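Local coordinates for quinoline 2-oxidoreductase large subunit (Pseudomonas putida, PDB 1T3Q), which hydroxylates quinoline at carbon 2, using a molybdenum centre held by molybdopterin cytosine dinucleotide, at the interface of chains A and B. Residues are numbered along the deposited sequence; one frame, centred on the assembly and turned at random. Chains: chain A, quinoline 2-oxidoreductase large subunit; chain B, quinoline 2-oxidoreductase medium subunit.

Contact 1: the interface of chains A and B. Residues chain A 696, 704-705, 709-710; chain B 257-258.
A:Thr705 and A:Ile696 both press on B:Ile257 across the interface, and a hydrogen bond locks the two together: the backbone N of A:Ile696 donates to the threonine hydroxyl OG1 at 2.8 Å, bent only moderately from straight (156° at H). Threonine suits this place because its two branches do different work. OG1 lies between the backbone N and the carbonyl carbon and holds the neighbouring segment, which leaves the methyl CG2 to meet B:Ile257 CD1 at 3.9 Å.

This is a subunit interface between loops, and no polar pair spans it, so shape carries the contact. B:Ile257 is the knob. Its CG1 branch stands in the crowded position over its own backbone (chi1 62°), and from there the extended chain carries CD1 to A:Thr705 and to the side of A:Asp710, while CG2 branches off at roughly a right angle to it, toward A:Ile696 and A:Val704. That CG2 methyl packs on A:Ile696 CD1 at 3.8 Å, the two isoleucines running antiparallel alongside each other. A:Val704 adds its CG2 methyl at 4.1 Å from B:Ile257 CG2. Isoleucine and valine fit here because each spreads its methyls around a short, stiff stem.

B:His258 closes the patch. Its ring carries B:Ile257 CG1 on one face, 3.5 Å above the plane, and meets A:Asp710 at its edge, with the carboxylate turned 28° from the ring. The very short approach of the carboxylate to CE1 is doubtful and supports no bond, although a charged ring would probably feel the acid favourably. An alanine in place of B:His258 would probably open a gap beside A:Asp710 and leave B:Ile257 CG1 without its flat cover. At the rim of the ring, A:Asp710 CA lies in the ring plane, 3.9 Å from B:His258 CE1.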
loop_
_atom_site.group_PDB
_atom_site.type_symbol
_atom_site.label_atom_id
_atom_site.label_comp_id
_atom_site.label_asym_id
_atom_site.label_seq_id
_atom_site.Cartn_x
_atom_site.Cartn_y
_atom_site.Cartn_z
ATOM N N ILE A 696 3.070 -33.746 -21.480
ATOM C CA ILE A 696 2.658 -35.111 -21.765
ATOM C C ILE A 696 1.957 -35.874 -20.649
ATOM O O ILE A 696 2.449 -35.949 -19.521
ATOM C CB ILE A 696 3.872 -35.959 -22.212
ATOM C CG1 ILE A 696 4.575 -35.290 -23.396
ATOM C CG2 ILE A 696 3.423 -37.372 -22.592
ATOM C CD1 ILE A 696 5.848 -35.977 -23.819
ATOM N N VAL A 704 3.562 -36.631 -16.987
ATOM C CA VAL A 704 4.978 -36.975 -16.972
ATOM C C VAL A 704 5.916 -35.787 -17.168
ATOM O O VAL A 704 7.126 -35.916 -16.990
ATOM C CB VAL A 704 5.296 -38.053 -18.032
ATOM C CG1 VAL A 704 4.378 -39.249 -17.832
ATOM C CG2 VAL A 704 5.119 -37.494 -19.425
ATOM N N THR A 705 5.364 -34.635 -17.528
ATOM C CA THR A 705 6.180 -33.437 -17.723
ATOM C C THR A 705 5.793 -32.377 -16.694
ATOM O O THR A 705 4.772 -31.699 -16.841
ATOM C CB THR A 705 5.994 -32.853 -19.147
ATOM O OG1 THR A 705 4.606 -32.606 -19.383
ATOM C CG2 THR A 705 6.512 -33.825 -20.201
ATOM N N MET A 709 13.128 -29.562 -17.080
ATOM C CA MET A 709 14.061 -30.550 -17.601
ATOM C C MET A 709 13.337 -31.400 -18.644
ATOM O O MET A 709 13.943 -31.873 -19.603
ATOM C CB MET A 709 14.579 -31.445 -16.475
ATOM C CG MET A 709 15.594 -30.768 -15.582
ATOM S SD MET A 709 17.182 -30.591 -16.408
ATOM C CE MET A 709 18.156 -31.694 -15.429
ATOM N N ASP A 710 12.035 -31.597 -18.453
ATOM C CA ASP A 710 11.265 -32.387 -19.404
ATOM C C ASP A 710 10.432 -31.533 -20.345
ATOM O O ASP A 710 9.998 -32.011 -21.391
ATOM C CB ASP A 710 10.370 -33.392 -18.678
ATOM C CG ASP A 710 11.165 -34.514 -18.036
ATOM O OD1 ASP A 710 12.100 -35.033 -18.688
ATOM O OD2 ASP A 710 10.854 -34.884 -16.888
ATOM N N ILE B 257 10.098 -40.334 -23.176
ATOM C CA ILE B 257 9.554 -39.204 -23.924
ATOM C C ILE B 257 10.557 -38.463 -24.800
ATOM O O ILE B 257 10.174 -37.821 -25.778
ATOM C CB ILE B 257 8.857 -38.182 -22.985
ATOM C CG1 ILE B 257 9.861 -37.588 -21.996
ATOM C CG2 ILE B 257 7.704 -38.865 -22.248
ATOM C CD1 ILE B 257 9.301 -36.438 -21.174
ATOM N N HIS B 258 11.840 -38.557 -24.475
ATOM C CA HIS B 258 12.839 -37.861 -25.273
ATOM C C HIS B 258 13.463 -38.704 -26.377
ATOM O O HIS B 258 14.330 -38.232 -27.112
ATOM C CB HIS B 258 13.920 -37.282 -24.362
ATOM C CG HIS B 258 13.410 -36.212 -23.449
ATOM N ND1 HIS B 258 13.217 -36.413 -22.100
ATOM C CD2 HIS B 258 12.999 -34.948 -23.705
ATOM C CE1 HIS B 258 12.708 -35.318 -21.563
ATOM N NE2 HIS B 258 12.565 -34.414 -22.515
#

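Contact 2: the interface of chains A and B. Residues chain A 124-125, 128-129, 132; chain B 1-2, 43.
Hydrogen bonds run from the carboxylate of A:Glu128, on helix 124-131, to the start of chain B. Its OE1 takes the terminal amino group, N of B:Met1, at 2.6 Å. OE2 uses its syn lone pair, on the side of the other oxygen, for the backbone N of B:Lys2 at 2.9 Å, and lies close enough to B:Met1 N to bond it too. Glutamate suits this task because its extended chain (chi2 -180°) carries both oxygens out to two successive nitrogens.

Salt bridges surround this grip. On the same subunit, A:Arg124 NE binds A:Glu128 OE1 at 2.9 Å, from the face opposite B:Met1 N, and is likely to hold the carboxylate's rotation. B:Arg43 turns its guanidinium to two acids: NH2 pairs with A:Glu128 OE2, and NH1 meets A:Asp129 OD1 on its anti side at 2.8 Å, the acid lying 24° out of the guanidinium plane. Arginine can do this while NE and NH2 hold one atom side-on, the carbonyl O of B:Lys2, which NE reaches at 2.8 Å. This bond within chain B ties the arginine to the amino-terminal segment, and so is likely to position its guanidinium for the two acids. The amide nitrogen of A:Gln132 is modelled against NH1, two donors facing each other, so that pairing is doubtful.

Apolar contacts fill in between. A:Glu128 CB sits 3.4 Å above one face of the B:Arg43 guanidinium, towards its rim. The aliphatic stems of A:Arg124 and B:Lys2 cross at about a right angle, and the small A:Ala125 brings its CB to 3.9 Å from B:Lys2 CB.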
loop_
_atom_site.group_PDB
_atom_site.type_symbol
_atom_site.label_atom_id
_atom_site.label_comp_id
_atom_site.label_asym_id
_atom_site.label_seq_id
_atom_site.Cartn_x
_atom_site.Cartn_y
_atom_site.Cartn_z
ATOM N N ARG A 124 5.946 -21.096 3.759
ATOM C CA ARG A 124 5.604 -22.019 2.687
ATOM C C ARG A 124 6.226 -23.392 2.959
ATOM O O ARG A 124 5.603 -24.425 2.715
ATOM C CB ARG A 124 6.099 -21.461 1.346
ATOM C CG ARG A 124 6.070 -22.442 0.192
ATOM C CD ARG A 124 4.662 -22.848 -0.215
ATOM N NE ARG A 124 4.727 -23.762 -1.350
ATOM C CZ ARG A 124 3.961 -23.679 -2.435
ATOM N NH1 ARG A 124 3.052 -22.723 -2.544
ATOM N NH2 ARG A 124 4.125 -24.546 -3.424
ATOM N N ALA A 125 7.452 -23.402 3.475
ATOM C CA ALA A 125 8.135 -24.660 3.762
ATOM C C ALA A 125 7.376 -25.486 4.800
ATOM O O ALA A 125 7.231 -26.701 4.648
ATOM C CB ALA A 125 9.552 -24.393 4.250
ATOM N N GLU A 128 4.205 -26.940 3.464
ATOM C CA GLU A 128 4.507 -28.132 2.680
ATOM C C GLU A 128 4.801 -29.300 3.615
ATOM O O GLU A 128 4.389 -30.428 3.345
ATOM C CB GLU A 128 5.697 -27.885 1.747
ATOM C CG GLU A 128 5.364 -26.990 0.551
ATOM C CD GLU A 128 6.558 -26.758 -0.366
ATOM O OE1 GLU A 128 6.380 -26.126 -1.431
ATOM O OE2 GLU A 128 7.673 -27.203 -0.023
ATOM N N ASP A 129 5.512 -29.038 4.712
ATOM C CA ASP A 129 5.806 -30.103 5.668
ATOM C C ASP A 129 4.480 -30.713 6.125
ATOM O O ASP A 129 4.303 -31.930 6.095
ATOM C CB ASP A 129 6.539 -29.572 6.908
ATOM C CG ASP A 129 7.950 -29.082 6.610
ATOM O OD1 ASP A 129 8.573 -29.555 5.638
ATOM O OD2 ASP A 129 8.444 -28.231 7.380
ATOM N N GLN A 132 2.437 -32.912 3.722
ATOM C CA GLN A 132 2.912 -34.286 3.607
ATOM C C GLN A 132 2.421 -35.156 4.764
ATOM O O GLN A 132 2.584 -36.373 4.739
ATOM C CB GLN A 132 4.440 -34.328 3.565
ATOM C CG GLN A 132 5.055 -33.602 2.392
ATOM C CD GLN A 132 6.506 -33.971 2.206
ATOM O OE1 GLN A 132 6.834 -34.876 1.434
ATOM N NE2 GLN A 132 7.387 -33.288 2.924
ATOM N N MET B 1 7.992 -27.484 -3.006
ATOM C CA MET B 1 9.267 -27.293 -3.749
ATOM C C MET B 1 10.342 -26.694 -2.840
ATOM O O MET B 1 11.464 -26.438 -3.275
ATOM C CB MET B 1 9.028 -26.402 -4.971
ATOM C CG MET B 1 10.249 -26.134 -5.828
ATOM S SD MET B 1 9.943 -26.445 -7.581
ATOM C CE MET B 1 11.274 -27.605 -7.941
ATOM N N LYS B 2 9.994 -26.460 -1.578
ATOM C CA LYS B 2 10.965 -25.941 -0.622
ATOM C C LYS B 2 11.630 -27.172 0.003
ATOM O O LYS B 2 10.971 -28.194 0.222
ATOM C CB LYS B 2 10.281 -25.107 0.467
ATOM C CG LYS B 2 9.568 -23.852 -0.035
ATOM C CD LYS B 2 10.492 -22.947 -0.834
ATOM C CE LYS B 2 9.762 -21.696 -1.310
ATOM N NZ LYS B 2 10.647 -20.782 -2.091
ATOM N N ARG B 43 11.784 -32.986 -2.729
ATOM C CA ARG B 43 11.641 -33.780 -1.521
ATOM C C ARG B 43 11.758 -35.266 -1.819
ATOM O O ARG B 43 10.948 -36.075 -1.362
ATOM C CB ARG B 43 10.309 -33.460 -0.834
ATOM C CG ARG B 43 10.206 -31.991 -0.455
ATOM C CD ARG B 43 9.240 -31.727 0.684
ATOM N NE ARG B 43 9.354 -30.339 1.125
ATOM C CZ ARG B 43 8.883 -29.869 2.273
ATOM N NH1 ARG B 43 8.252 -30.673 3.123
ATOM N NH2 ARG B 43 9.055 -28.590 2.581
#

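Contact 1 and contact 2 join the same pair of chains but share no residue, and the centres of their C-alpha atoms lie about 23 Å apart. They draw on distant stretches of each sequence: contact 2 uses helix 124-131 of the large subunit with A:Gln132 just past it, and the amino terminus of the medium one with B:Arg43, while contact 1 uses loops beyond helix 672-692 and just before helix 261-284. Their chemistry differs, mainly apolar in contact 1 and heavily charged in contact 2. Two separated points of attachment would probably resist rocking of the medium subunit, which carries FAD, against the molybdenum subunit.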